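Local coordinates for beta-glucuronidase (uncultured Clostridium sp., PDB 6U7J), which probably hydrolyses beta-D-glucuronides, releasing glucuronic acid from conjugates such as those of estrogens, as a glycoside hydrolase of family 2 from a gut bacterium, at residues F471-G476 with V521-E526; G508-A513 with L562-G567. All blocks are in the same frame, centred on the assembly; numbering follows the deposited sequence.

Interaction 1 of 2, residues F471-G476 with V521-E526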
loop_
_atom_site.group_PDB
_atom_site.type_symbol
_atom_site.label_atom_id
_atom_site.label_comp_id
_atom_site.label_asym_id
_atom_site.label_seq_id
_atom_site.Cartn_x
_atom_site.Cartn_y
_atom_site.Cartn_z
ATOM N N PHE B 471 9.740 -19.300 16.366
ATOM C CA PHE B 471 9.135 -18.804 17.586
ATOM C C PHE B 471 8.693 -17.361 17.382
ATOM O O PHE B 471 9.409 -16.552 16.791
ATOM C CB PHE B 471 10.121 -18.934 18.742
ATOM C CG PHE B 471 10.420 -20.374 19.116
ATOM C CD1 PHE B 471 9.417 -21.202 19.603
ATOM C CD2 PHE B 471 11.690 -20.897 18.968
ATOM C CE1 PHE B 471 9.687 -22.527 19.946
ATOM C CE2 PHE B 471 11.963 -22.216 19.314
ATOM C CZ PHE B 471 10.965 -23.025 19.807
ATOM N N GLY B 472 7.494 -17.049 17.858
ATOM C CA GLY B 472 6.867 -15.773 17.574
ATOM C C GLY B 472 6.080 -15.730 16.277
ATOM O O GLY B 472 5.474 -14.692 15.974
ATOM N N TRP B 473 6.103 -16.811 15.481
ATOM C CA TRP B 473 5.314 -16.861 14.260
ATOM C C TRP B 473 4.501 -18.149 14.184
ATOM O O TRP B 473 3.294 -18.123 14.425
ATOM C CB TRP B 473 6.199 -16.707 13.020
ATOM C CG TRP B 473 5.351 -16.424 11.825
ATOM C CD1 TRP B 473 5.011 -17.296 10.834
ATOM C CD2 TRP B 473 4.675 -15.191 11.529
ATOM N NE1 TRP B 473 4.194 -16.675 9.925
ATOM C CE2 TRP B 473 3.964 -15.385 10.332
ATOM C CE3 TRP B 473 4.616 -13.938 12.156
ATOM C CZ2 TRP B 473 3.189 -14.377 9.752
ATOM C CZ3 TRP B 473 3.852 -12.933 11.571
ATOM C CH2 TRP B 473 3.153 -13.156 10.383
ATOM N N TYR B 474 5.132 -19.280 13.838
ATOM C CA TYR B 474 4.402 -20.547 13.808
ATOM C C TYR B 474 4.157 -21.100 15.208
ATOM O O TYR B 474 3.195 -21.850 15.409
ATOM C CB TYR B 474 5.143 -21.590 12.950
ATOM C CG TYR B 474 5.142 -21.231 11.487
ATOM C CD1 TYR B 474 3.950 -20.891 10.836
ATOM C CD2 TYR B 474 6.326 -21.203 10.753
ATOM C CE1 TYR B 474 3.940 -20.542 9.487
ATOM C CE2 TYR B 474 6.330 -20.850 9.415
ATOM C CZ TYR B 474 5.135 -20.511 8.793
ATOM O OH TYR B 474 5.134 -20.161 7.471
ATOM N N VAL B 475 5.001 -20.739 16.177
ATOM C CA VAL B 475 4.819 -21.107 17.580
ATOM C C VAL B 475 4.679 -19.826 18.394
ATOM O O VAL B 475 5.572 -18.968 18.370
ATOM C CB VAL B 475 5.986 -21.959 18.108
ATOM C CG1 VAL B 475 5.850 -22.152 19.614
ATOM C CG2 VAL B 475 6.016 -23.297 17.397
ATOM N N GLY B 476 3.585 -19.714 19.143
ATOM C CA GLY B 476 3.339 -18.519 19.921
ATOM C C GLY B 476 3.239 -17.260 19.076
ATOM O O GLY B 476 3.913 -16.268 19.368
ATOM N N VAL B 521 1.796 -5.571 15.758
ATOM C CA VAL B 521 1.017 -6.785 15.544
ATOM C C VAL B 521 1.704 -7.595 14.455
ATOM O O VAL B 521 2.419 -7.050 13.612
ATOM C CB VAL B 521 -0.438 -6.504 15.114
ATOM C CG1 VAL B 521 -1.197 -5.768 16.207
ATOM C CG2 VAL B 521 -0.453 -5.717 13.791
ATOM N N ILE B 522 1.469 -8.910 14.467
ATOM C CA ILE B 522 1.990 -9.748 13.389
ATOM C C ILE B 522 1.549 -9.167 12.045
ATOM O O ILE B 522 0.435 -8.641 11.916
ATOM C CB ILE B 522 1.524 -11.208 13.555
ATOM C CG1 ILE B 522 0.007 -11.326 13.390
ATOM C CG2 ILE B 522 1.962 -11.756 14.905
ATOM C CD1 ILE B 522 -0.520 -12.753 13.436
ATOM N N PHE B 523 2.460 -9.230 11.058
ATOM C CA PHE B 523 2.357 -8.677 9.697
ATOM C C PHE B 523 2.834 -7.233 9.612
ATOM O O PHE B 523 3.103 -6.736 8.521
ATOM C CB PHE B 523 0.939 -8.769 9.129
ATOM C CG PHE B 523 0.486 -10.173 8.872
ATOM C CD1 PHE B 523 1.049 -10.914 7.843
ATOM C CD2 PHE B 523 -0.499 -10.759 9.661
ATOM C CE1 PHE B 523 0.640 -12.226 7.601
ATOM C CE2 PHE B 523 -0.896 -12.069 9.429
ATOM C CZ PHE B 523 -0.331 -12.796 8.391
ATOM N N SER B 524 2.951 -6.547 10.739
ATOM C CA SER B 524 3.444 -5.179 10.712
ATOM C C SER B 524 4.966 -5.175 10.628
ATOM O O SER B 524 5.626 -6.130 11.035
ATOM C CB SER B 524 2.974 -4.408 11.953
ATOM O OG SER B 524 3.711 -4.793 13.107
ATOM N N GLU B 525 5.519 -4.084 10.088
ATOM C CA GLU B 525 6.966 -3.986 9.937
ATOM C C GLU B 525 7.666 -3.925 11.283
ATOM O O GLU B 525 8.804 -4.388 11.409
ATOM C CB GLU B 525 7.341 -2.752 9.108
ATOM C CG GLU B 525 6.775 -2.715 7.693
ATOM C CD GLU B 525 7.493 -1.712 6.792
ATOM O OE1 GLU B 525 8.642 -1.361 7.105
ATOM O OE2 GLU B 525 6.907 -1.259 5.775
ATOM N N GLU B 526 7.019 -3.335 12.293
ATOM C CA GLU B 526 7.638 -3.270 13.612
ATOM C C GLU B 526 7.729 -4.660 14.234
ATOM O O GLU B 526 8.721 -4.986 14.893
ATOM C CB GLU B 526 6.855 -2.305 14.506
ATOM C CG GLU B 526 6.955 -0.842 14.056
ATOM C CD GLU B 526 6.053 -0.489 12.845
ATOM O OE1 GLU B 526 5.107 -1.250 12.512
ATOM O OE2 GLU B 526 6.286 0.579 12.235
#

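Interaction 2 of 2, residues G508-A513 with L562-G567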
loop_
_atom_site.group_PDB
_atom_site.type_symbol
_atom_site.label_atom_id
_atom_site.label_comp_id
_atom_site.label_asym_id
_atom_site.label_seq_id
_atom_site.Cartn_x
_atom_site.Cartn_y
_atom_site.Cartn_z
ATOM N N GLY B 508 11.902 -15.822 11.302
ATOM C CA GLY B 508 11.384 -14.562 10.781
ATOM C C GLY B 508 9.863 -14.505 10.856
ATOM O O GLY B 508 9.232 -15.274 11.581
ATOM N N ALA B 509 9.294 -13.574 10.087
ATOM C CA ALA B 509 7.878 -13.246 10.217
ATOM C C ALA B 509 7.390 -12.584 8.935
ATOM O O ALA B 509 8.095 -11.747 8.368
ATOM C CB ALA B 509 7.648 -12.316 11.416
ATOM N N ASP B 510 6.187 -12.959 8.484
ATOM C CA ASP B 510 5.612 -12.313 7.311
ATOM C C ASP B 510 5.343 -10.847 7.622
ATOM O O ASP B 510 4.839 -10.500 8.705
ATOM C CB ASP B 510 4.316 -12.995 6.872
ATOM C CG ASP B 510 4.551 -14.322 6.168
ATOM O OD1 ASP B 510 4.751 -15.335 6.877
ATOM O OD2 ASP B 510 4.523 -14.360 4.907
ATOM N N THR B 511 5.685 -9.983 6.669
ATOM C CA THR B 511 5.606 -8.542 6.876
ATOM C C THR B 511 5.078 -7.872 5.620
ATOM O O THR B 511 5.672 -8.016 4.543
ATOM C CB THR B 511 6.978 -7.988 7.252
ATOM O OG1 THR B 511 7.461 -8.725 8.379
ATOM C CG2 THR B 511 6.877 -6.503 7.622
ATOM N N ILE B 512 3.955 -7.166 5.745
ATOM C CA ILE B 512 3.410 -6.407 4.625
ATOM C C ILE B 512 4.043 -5.028 4.644
ATOM O O ILE B 512 3.852 -4.263 5.595
ATOM C CB ILE B 512 1.883 -6.293 4.687
ATOM C CG1 ILE B 512 1.215 -7.667 4.856
ATOM C CG2 ILE B 512 1.378 -5.581 3.428
ATOM C CD1 ILE B 512 1.505 -8.650 3.696
ATOM N N ALA B 513 4.795 -4.705 3.598
ATOM C CA ALA B 513 5.375 -3.377 3.507
ATOM C C ALA B 513 4.285 -2.330 3.678
ATOM O O ALA B 513 3.226 -2.391 3.037
ATOM C CB ALA B 513 6.092 -3.193 2.167
ATOM N N LEU B 562 -4.243 -19.702 2.108
ATOM C CA LEU B 562 -4.839 -18.629 2.905
ATOM C C LEU B 562 -3.859 -17.958 3.870
ATOM O O LEU B 562 -4.226 -16.961 4.516
ATOM C CB LEU B 562 -6.037 -19.181 3.674
ATOM C CG LEU B 562 -7.184 -19.729 2.806
ATOM C CD1 LEU B 562 -8.499 -19.767 3.577
ATOM C CD2 LEU B 562 -7.371 -18.923 1.552
ATOM N N LYS B 563 -2.647 -18.482 4.011
ATOM C CA LYS B 563 -1.632 -17.851 4.836
ATOM C C LYS B 563 -0.593 -17.110 4.017
ATOM O O LYS B 563 0.372 -16.594 4.590
ATOM C CB LYS B 563 -0.936 -18.889 5.708
ATOM C CG LYS B 563 -1.831 -19.477 6.781
ATOM C CD LYS B 563 -1.053 -20.460 7.644
ATOM C CE LYS B 563 -1.976 -21.464 8.328
ATOM N NZ LYS B 563 -1.398 -22.849 8.258
ATOM N N ARG B 564 -0.779 -17.032 2.699
ATOM C CA ARG B 564 0.233 -16.534 1.765
ATOM C C ARG B 564 -0.350 -15.343 1.001
ATOM O O ARG B 564 -1.053 -15.529 0.002
ATOM C CB ARG B 564 0.666 -17.666 0.831
ATOM C CG ARG B 564 1.418 -18.845 1.537
ATOM C CD ARG B 564 2.745 -18.352 2.170
ATOM N NE ARG B 564 3.657 -19.402 2.668
ATOM C CZ ARG B 564 4.090 -19.478 3.930
ATOM N NH1 ARG B 564 3.677 -18.584 4.829
ATOM N NH2 ARG B 564 4.922 -20.443 4.298
ATOM N N VAL B 565 -0.085 -14.120 1.473
ATOM C CA VAL B 565 -0.638 -12.900 0.868
ATOM C C VAL B 565 0.141 -12.611 -0.416
ATOM O O VAL B 565 1.193 -11.979 -0.381
ATOM C CB VAL B 565 -0.594 -11.707 1.832
ATOM C CG1 VAL B 565 -1.352 -10.522 1.250
ATOM C CG2 VAL B 565 -1.206 -12.064 3.184
ATOM N N ASP B 566 -0.379 -13.052 -1.558
ATOM C CA ASP B 566 0.372 -13.007 -2.822
ATOM C C ASP B 566 1.805 -13.523 -2.628
ATOM O O ASP B 566 2.781 -12.928 -3.096
ATOM C CB ASP B 566 0.374 -11.598 -3.426
ATOM C CG ASP B 566 0.850 -11.582 -4.893
ATOM O OD1 ASP B 566 0.776 -12.638 -5.574
ATOM O OD2 ASP B 566 1.308 -10.519 -5.368
ATOM N N GLY B 567 1.923 -14.646 -1.925
ATOM C CA GLY B 567 3.193 -15.312 -1.738
ATOM C C GLY B 567 3.708 -15.208 -0.314
ATOM O O GLY B 567 2.971 -14.928 0.638
HETATM O O HOH W 1 2.096 -13.864 3.337
HETATM O O HOH W 2 2.793 -17.553 7.569
#

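Interaction 1 of 2, residues F471-G476 with V521-E526
The benzo end of Trp473 points edge-on into the ring of Phe523, a T-shaped stack in which the ring planes stand at 82° and the centroid of the indole six-membered ring lies 5.2 Å from that of Phe523. Trp473 CH2 is the leading atom: it hangs 3.8 Å above the Phe523 plane, over the ring centre, with CZ2 following it onto the same face. The neighbouring corner of the indole meets a different partner, as CZ3 presses against Ile522 CB at 3.5 Å and has the CG2 methyl a little farther off. The other end of the indole repeats the edge-on theme, since Trp473 CD1 lies 3.6 Å above the plane of Tyr474, over its centre; the tryptophan thus spans two aromatic faces. Its CG is swung anti to the backbone N (chi1 -166°), which carries the six-membered ring across to the other segment.

Val521 to Ser524 form a type II turn that presents Ile522 and Phe523 side by side to the indole. Phe523 holds the third position, with the positive phi expected there, and Arg564 of the second subunit packs on it. The turn is pinned at Val521 O, which accepts both Ser524 N and, on a lone pair in the carbonyl plane, Ser524 OG at 2.6 Å. Ser524 is also the N-cap of helix 525-540. Tyr527 of that helix bonds through its OH to Gly472 O, tying it to the loop between strand 465-468 and helix 480-498.

Interaction 2 of 2, residues G508-A513 with L562-G567
The carboxylate of Asp510 and the guanidinium of Arg564 meet at a slant, their planes 29° apart, in two loops that follow consecutive strands, 502-506 and 545-551, of the TIM barrel. Asp510 OD1 approaches the guanidinium obliquely and stays 4.0 Å from Arg564 NH1, a long salt bridge. Water 2 joins the same two atoms, donating to OD1 at 3.0 Å and accepting a weak bond from NH1. Each group has a stronger charged partner elsewhere: Lys570 for Asp510 OD1, and Asp177 for Arg564 NE. Asp510 OD1 is thus shared between Lys570 and the more distant Arg564. The arginine chain starts away from the other loop and bends back at chi2 (-63°), which brings NH1 round towards the aspartate.

The second carboxylate oxygen turns to the backbone of the 562-567 loop. Water 1 donates to Asp510 OD2 at 2.9 Å and accepts from Val565 N; Gly567 O is another acceptor for it, although more acceptors compete for this water than it has protons. OD2 also receives Lys569 N, so the buried acid is held at both oxygens.

Farther along, the polar contact gives way to an apolar one. Ile512 and Val565 cross at about a right angle, and both lie against Val565 of the second subunit, so this corner of the barrel reaches the subunit interface. Within the 508-513 loop, Thr511 OG1 donates to Ala509 O from above the carbonyl plane. Across the loops, the tip of the isoleucine makes the apolar touch: Ile512 CD1 meets Val565 CB at 4.2 Å.

Interactions 1 and 2 touch, with centres about 11 Å apart, and their segments alternate along the chain, interlocking loops that follow three consecutive barrel strands. Phe523 O receives Ile512 N at 2.9 Å, a probable hydrogen bond joining the turn of 521-526 to the 508-513 loop. A second probable one links Tyr474 OH to Arg564 NH2 at 3.2 Å, and Trp473 NE1 packs 3.4 Å from Asp510 OD1. Lys570, bonded to both Tyr474 OH and Asp510 OD1, ties the two together. The active site of TIM-barrel hydrolases lies at this C-terminal end of the strands, and both interactions also reach the second subunit.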